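Putative peptidase (Chlamydophila abortus, PDB 3CE2) probably acts as a zinc-dependent oligopeptidase of the M3B family, cutting small peptides with a metal bound at an HExxH motif. Local coordinates at residues 34-37 and 38-42; 100-103 and 104-108; 285-288 and 289-292. All coordinates share one frame; numbering follows the deposited sequence.

Contact 1 (34-37 and 38-42)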
loop_
_atom_site.group_PDB
_atom_site.type_symbol
_atom_site.label_atom_id
_atom_site.label_comp_id
_atom_site.label_asym_id
_atom_site.label_seq_id
_atom_site.Cartn_x
_atom_site.Cartn_y
_atom_site.Cartn_z
ATOM N N LYS A 34 -10.857 26.058 19.678
ATOM C CA LYS A 34 -10.364 26.668 20.921
ATOM C C LYS A 34 -9.778 25.603 21.847
ATOM O O LYS A 34 -8.649 25.741 22.310
ATOM C CB LYS A 34 -11.442 27.497 21.636
ATOM C CG LYS A 34 -10.855 28.716 22.386
ATOM C CD LYS A 34 -11.805 29.325 23.437
ATOM C CE LYS A 34 -11.753 28.546 24.755
ATOM N NZ LYS A 34 -10.361 28.078 25.075
ATOM N N ALA A 35 -10.552 24.539 22.079
ATOM C CA ALA A 35 -10.125 23.367 22.867
ATOM C C ALA A 35 -8.889 22.670 22.302
ATOM O O ALA A 35 -7.963 22.343 23.047
ATOM C CB ALA A 35 -11.265 22.372 22.984
ATOM N N TRP A 36 -8.899 22.432 20.988
ATOM C CA TRP A 36 -7.737 21.922 20.265
ATOM C C TRP A 36 -6.518 22.766 20.564
ATOM O O TRP A 36 -5.434 22.256 20.861
ATOM C CB TRP A 36 -7.970 21.958 18.747
ATOM C CG TRP A 36 -6.763 21.454 18.001
ATOM C CD1 TRP A 36 -6.499 20.162 17.670
ATOM C CD2 TRP A 36 -5.643 22.218 17.535
ATOM N NE1 TRP A 36 -5.295 20.065 17.037
ATOM C CE2 TRP A 36 -4.745 21.313 16.932
ATOM C CE3 TRP A 36 -5.316 23.574 17.552
ATOM C CZ2 TRP A 36 -3.539 21.722 16.349
ATOM C CZ3 TRP A 36 -4.106 23.975 16.986
ATOM C CH2 TRP A 36 -3.239 23.054 16.395
ATOM N N LYS A 37 -6.700 24.075 20.443
ATOM C CA LYS A 37 -5.626 25.021 20.671
ATOM C C LYS A 37 -5.245 24.970 22.137
ATOM O O LYS A 37 -4.061 24.951 22.479
ATOM C CB LYS A 37 -6.077 26.423 20.283
ATOM C CG LYS A 37 -5.051 27.492 20.572
ATOM C CD LYS A 37 -3.712 27.210 19.892
ATOM C CE LYS A 37 -2.831 28.466 19.885
ATOM N NZ LYS A 37 -1.407 28.129 19.656
ATOM N N ALA A 38 -6.266 24.929 22.992
ATOM C CA ALA A 38 -6.076 24.805 24.429
ATOM C C ALA A 38 -5.178 23.590 24.748
ATOM O O ALA A 38 -4.146 23.712 25.425
ATOM C CB ALA A 38 -7.433 24.683 25.119
ATOM N N ASP A 39 -5.570 22.430 24.230
ATOM C CA ASP A 39 -4.791 21.223 24.388
ATOM C C ASP A 39 -3.363 21.355 23.832
ATOM O O ASP A 39 -2.407 21.044 24.535
ATOM C CB ASP A 39 -5.513 20.054 23.726
ATOM C CG ASP A 39 -5.515 18.813 24.591
ATOM O OD1 ASP A 39 -5.759 18.959 25.814
ATOM O OD2 ASP A 39 -5.280 17.704 24.049
ATOM N N LEU A 40 -3.217 21.804 22.582
ATOM C CA LEU A 40 -1.889 22.009 21.989
ATOM C C LEU A 40 -1.019 22.786 22.953
ATOM O O LEU A 40 0.194 22.571 23.048
ATOM C CB LEU A 40 -1.981 22.788 20.674
ATOM C CG LEU A 40 -0.642 23.043 19.955
ATOM C CD1 LEU A 40 -0.209 21.856 19.091
ATOM C CD2 LEU A 40 -0.659 24.319 19.102
ATOM N N ASP A 41 -1.666 23.697 23.672
ATOM C CA ASP A 41 -0.987 24.563 24.630
ATOM C C ASP A 41 -0.352 23.801 25.810
ATOM O O ASP A 41 0.809 24.067 26.138
ATOM C CB ASP A 41 -1.926 25.687 25.118
ATOM C CG ASP A 41 -2.128 26.796 24.072
ATOM O OD1 ASP A 41 -1.385 26.833 23.066
ATOM O OD2 ASP A 41 -3.033 27.641 24.260
ATOM N N SER A 42 -1.088 22.860 26.421
ATOM C CA SER A 42 -0.599 22.111 27.606
ATOM C C SER A 42 0.878 21.779 27.501
ATOM O O SER A 42 1.591 21.714 28.504
ATOM C CB SER A 42 -1.347 20.788 27.833
ATOM O OG SER A 42 -2.430 20.607 26.946
#
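W36 and L40 sit one turn apart on the short alpha-helix 33-42, an i/i+4 pair whose side chains run alongside each other and point the same way. This is the tightly packed side. The indole reaches L40 with the far corner of its six-membered ring, CH2 of W36 lying 3.9 Å from CD2 of L40, while CB of L40 stands over one face of the ring. Both side chains leave the helix with CG anti to the backbone N (chi1 179° in W36), which sends them off in the same direction. Helices 66-96 and 101-120 cover this face: W36 gives its NE1 hydrogen to the carbonyl of L86 and meets the ring of Y89, and L40 rests on S109 and L113. Next to them D39 turns its carboxylate out of the contact to Y30 OH.

Beneath the side chains the helix holds itself with regular i to i+4 bonds. L40 N to W36 O is 2.8 Å and nearly straight at the hydrogen, 173°, and D39 N reaches A35 O at 2.7 Å.

The other side is loose. K34, A38 and D41 are exposed, and A38 offers only a methyl close to the carbonyls of K34 and A35. K37 bends at chi2 (56°) and carries its ammonium forward along the helix to D41, a long salt bridge rather than a firm one. NZ of K37 lies 3.6 Å from OD1 of D41 and 3.9 Å from CD2 of L40.

Contact 2 (100-103 and 104-108)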
loop_
_atom_site.group_PDB
_atom_site.type_symbol
_atom_site.label_atom_id
_atom_site.label_comp_id
_atom_site.label_asym_id
_atom_site.label_seq_id
_atom_site.Cartn_x
_atom_site.Cartn_y
_atom_site.Cartn_z
ATOM N N ASN A 100 -7.466 27.553 3.620
ATOM C CA ASN A 100 -7.684 28.186 4.905
ATOM C C ASN A 100 -6.422 28.427 5.736
ATOM O O ASN A 100 -5.677 27.486 6.033
ATOM C CB ASN A 100 -8.654 27.365 5.716
ATOM C CG ASN A 100 -9.109 28.095 6.938
ATOM O OD1 ASN A 100 -8.354 28.271 7.900
ATOM N ND2 ASN A 100 -10.341 28.551 6.905
ATOM N N GLN A 101 -6.208 29.679 6.146
ATOM C CA GLN A 101 -4.932 30.083 6.759
ATOM C C GLN A 101 -4.705 29.526 8.164
ATOM O O GLN A 101 -3.576 29.178 8.548
ATOM C CB GLN A 101 -4.757 31.607 6.757
ATOM C CG GLN A 101 -3.326 32.059 7.130
ATOM C CD GLN A 101 -2.195 31.147 6.532
ATOM O OE1 GLN A 101 -1.986 31.089 5.300
ATOM N NE2 GLN A 101 -1.456 30.454 7.422
ATOM N N GLU A 102 -5.777 29.455 8.938
ATOM C CA GLU A 102 -5.709 28.872 10.268
ATOM C C GLU A 102 -5.565 27.334 10.149
ATOM O O GLU A 102 -4.705 26.725 10.789
ATOM C CB GLU A 102 -6.957 29.259 11.039
ATOM C CG GLU A 102 -6.911 28.911 12.479
ATOM C CD GLU A 102 -8.249 29.142 13.129
ATOM O OE1 GLU A 102 -8.397 30.166 13.835
ATOM O OE2 GLU A 102 -9.157 28.309 12.916
ATOM N N GLY A 103 -6.398 26.714 9.319
ATOM C CA GLY A 103 -6.169 25.336 8.951
ATOM C C GLY A 103 -4.682 25.081 8.814
ATOM O O GLY A 103 -4.125 24.220 9.502
ATOM N N ILE A 104 -4.032 25.844 7.937
ATOM C CA ILE A 104 -2.633 25.614 7.599
ATOM C C ILE A 104 -1.682 25.828 8.779
ATOM O O ILE A 104 -0.682 25.108 8.919
ATOM C CB ILE A 104 -2.185 26.530 6.459
ATOM C CG1 ILE A 104 -3.025 26.277 5.206
ATOM C CG2 ILE A 104 -0.671 26.385 6.191
ATOM C CD1 ILE A 104 -2.664 27.183 4.025
ATOM N N ALA A 105 -1.970 26.822 9.614
ATOM C CA ALA A 105 -1.063 27.165 10.716
ATOM C C ALA A 105 -1.138 26.155 11.859
ATOM O O ALA A 105 -0.102 25.779 12.430
ATOM C CB ALA A 105 -1.341 28.564 11.233
ATOM N N ASP A 106 -2.366 25.755 12.193
ATOM C CA ASP A 106 -2.639 24.702 13.168
ATOM C C ASP A 106 -1.815 23.467 12.822
ATOM O O ASP A 106 -0.996 23.016 13.620
ATOM C CB ASP A 106 -4.128 24.328 13.150
ATOM C CG ASP A 106 -5.011 25.355 13.862
ATOM O OD1 ASP A 106 -4.462 26.264 14.544
ATOM O OD2 ASP A 106 -6.259 25.228 13.736
ATOM N N LEU A 107 -2.019 22.942 11.617
ATOM C CA LEU A 107 -1.283 21.776 11.159
ATOM C C LEU A 107 0.241 21.928 11.275
ATOM O O LEU A 107 0.936 20.996 11.663
ATOM C CB LEU A 107 -1.667 21.458 9.714
ATOM C CG LEU A 107 -1.004 20.249 9.064
ATOM C CD1 LEU A 107 -1.463 18.980 9.759
ATOM C CD2 LEU A 107 -1.375 20.200 7.596
ATOM N N LYS A 108 0.754 23.100 10.931
ATOM C CA LYS A 108 2.190 23.343 10.938
ATOM C C LYS A 108 2.734 23.314 12.374
ATOM O O LYS A 108 3.900 22.952 12.612
ATOM C CB LYS A 108 2.473 24.686 10.252
ATOM C CG LYS A 108 3.920 25.189 10.291
ATOM C CD LYS A 108 3.981 26.683 9.904
ATOM C CE LYS A 108 5.313 27.354 10.277
ATOM N NZ LYS A 108 6.473 26.846 9.474
#
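I104 packs back against the opening residues of its own helix, its CD1 lying over the carbonyl of N100, 3.6 Å from O of that residue. With chi1 at -60° CG1 stands beside the backbone N, and this carries the chain to that oxygen. Q101, its chain bent at chi2, crosses the isoleucine at a slant, its NE2 a loose 4.1 Å from CB of I104. I104 also touches H94 of helix 66-96.

G103, buried and without a side chain, takes part through its backbone. Its N-H is used at the start of the helix: N100 is the N-cap of helix 101-120, and its side-chain OD1 accepts from G103 N at 2.9 Å with an N-H...O angle of 165°. The carbonyl of N100 then takes the N-H of I104, so N100 serves the first turn with both oxygens. One turn further on, O of G103 receives L107 N at 3.2 Å, while L107 itself packs on Y87, H91 and H94.

E102 and D106 meet on another side of the helix. The extended chain of E102 passes across the aspartate, CG 3.9 Å from D106 OD2, and the two carboxylate planes are only 19° apart. OE2 of E102 and OD2 of D106 come within 4.3 Å, a proximity of like charges probably eased by R33, which makes a salt bridge to D106 and a long, weak ion pair to E102.

Contact 3 (285-288 and 289-292)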
loop_
_atom_site.group_PDB
_atom_site.type_symbol
_atom_site.label_atom_id
_atom_site.label_comp_id
_atom_site.label_asym_id
_atom_site.label_seq_id
_atom_site.Cartn_x
_atom_site.Cartn_y
_atom_site.Cartn_z
ATOM N N ILE A 285 7.462 -16.213 -6.008
ATOM C CA ILE A 285 7.927 -16.092 -7.390
ATOM C C ILE A 285 7.804 -17.414 -8.169
ATOM O O ILE A 285 7.323 -17.434 -9.315
ATOM C CB ILE A 285 9.388 -15.604 -7.452
ATOM C CG1 ILE A 285 9.488 -14.156 -6.971
ATOM C CG2 ILE A 285 9.914 -15.723 -8.871
ATOM C CD1 ILE A 285 10.893 -13.748 -6.577
ATOM N N ASP A 286 8.230 -18.517 -7.544
ATOM C CA ASP A 286 8.221 -19.806 -8.217
ATOM C C ASP A 286 6.786 -20.222 -8.516
ATOM O O ASP A 286 6.447 -20.552 -9.664
ATOM C CB ASP A 286 8.990 -20.866 -7.423
ATOM C CG ASP A 286 10.464 -20.442 -7.125
ATOM O OD1 ASP A 286 11.009 -19.569 -7.842
ATOM O OD2 ASP A 286 11.095 -20.969 -6.167
ATOM N N ILE A 287 5.920 -20.173 -7.514
ATOM C CA ILE A 287 4.549 -20.631 -7.735
ATOM C C ILE A 287 3.851 -19.781 -8.788
ATOM O O ILE A 287 3.139 -20.299 -9.644
ATOM C CB ILE A 287 3.712 -20.707 -6.434
ATOM C CG1 ILE A 287 3.713 -22.131 -5.881
ATOM C CG2 ILE A 287 2.287 -20.434 -6.733
ATOM C CD1 ILE A 287 5.047 -22.580 -5.247
ATOM N N VAL A 288 4.077 -18.473 -8.737
ATOM C CA VAL A 288 3.434 -17.585 -9.676
ATOM C C VAL A 288 3.895 -17.871 -11.105
ATOM O O VAL A 288 3.068 -17.992 -12.002
ATOM C CB VAL A 288 3.634 -16.111 -9.301
ATOM C CG1 VAL A 288 3.213 -15.232 -10.448
ATOM C CG2 VAL A 288 2.783 -15.775 -8.091
ATOM N N LYS A 289 5.202 -18.007 -11.315
ATOM C CA LYS A 289 5.705 -18.395 -12.638
ATOM C C LYS A 289 5.086 -19.699 -13.133
ATOM O O LYS A 289 4.713 -19.798 -14.294
ATOM C CB LYS A 289 7.219 -18.551 -12.627
ATOM C CG LYS A 289 7.966 -17.247 -12.548
ATOM C CD LYS A 289 9.475 -17.476 -12.565
ATOM C CE LYS A 289 10.214 -16.159 -12.378
ATOM N NZ LYS A 289 11.683 -16.335 -12.558
ATOM N N LYS A 290 4.980 -20.705 -12.263
ATOM C CA LYS A 290 4.350 -21.950 -12.677
ATOM C C LYS A 290 2.868 -21.788 -12.983
ATOM O O LYS A 290 2.266 -22.721 -13.502
ATOM C CB LYS A 290 4.524 -23.054 -11.648
ATOM C CG LYS A 290 5.934 -23.614 -11.509
ATOM C CD LYS A 290 5.902 -24.691 -10.454
ATOM C CE LYS A 290 7.111 -24.615 -9.546
ATOM N NZ LYS A 290 6.739 -24.841 -8.114
ATOM N N ASN A 291 2.269 -20.633 -12.666
ATOM C CA ASN A 291 0.876 -20.403 -13.053
ATOM C C ASN A 291 0.715 -19.383 -14.146
ATOM O O ASN A 291 -0.415 -18.914 -14.415
ATOM C CB ASN A 291 0.003 -20.038 -11.877
ATOM C CG ASN A 291 -0.059 -21.142 -10.844
ATOM O OD1 ASN A 291 -1.051 -21.854 -10.739
ATOM N ND2 ASN A 291 1.014 -21.294 -10.085
ATOM N N SER A 292 1.838 -19.089 -14.804
ATOM C CA SER A 292 1.853 -18.233 -15.986
ATOM C C SER A 292 0.700 -18.555 -16.911
ATOM O O SER A 292 0.134 -17.646 -17.550
ATOM C CB SER A 292 3.194 -18.293 -16.734
ATOM O OG SER A 292 3.858 -19.551 -16.617
#
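K289 stretches its aliphatic chain alongside I285, one turn earlier, and the methyl CG2 of I285 meets CE of the lysine at 3.5 Å. The first torsion of K289 (chi1 -73°) keeps CG next to the backbone N, 3.3 Å from O of I285; beyond CG the chain is fully extended and carries the ammonium past the isoleucine. There a long, weak ion pair with E507 of helix 494-509 receives it. In I285 CG2 is the branch anti to the backbone N, which leaves this methyl facing the lysine. Both residues touch S477 of helix 451-487.

Helix 278-289 gives out here. K289 N and K290 N still make regular bonds to O of I285 and O of D286, but N291 N bonds instead to V288 O, 2.8 Å away and well above the carbonyl plane. A type I beta turn from K289 to S292 follows, leading into helix 292-306, and S292 N closes it on K289 O.

N291 runs beside I287, pointing the same way, with its amide ND2 3.7 Å from CG2 of the isoleucine. The same ND2 is modelled as a very short donor to I287 O, a length that is doubtful. Both residues lie against F596 of helix 590-607. K290 bends at chi3 and chi4 and crosses I287 on another side, its NZ ending 4.0 Å from CD1 of I287.

Overall arrangement
Contacts 1 and 2 are neighbours in space, their centres 14 Å apart, although helix 66-96 comes between them in the chain. They lie on helices 33-42 and 101-120, both of which pack on helix 66-96, and they touch where CZ3 of W36 is 3.4 Å from OD1 of D106. Contact 3 comes much later, at the junction of helices 278-289 and 292-306 and within the peptidase M3 region. It lies across the chain's centre, about 55 Å from contact 1 and 50 Å from contact 2, centre to centre. Two contacts thus belong to the helices near the N-terminus, away from the zinc sites, the third to the helical body of the peptidase region.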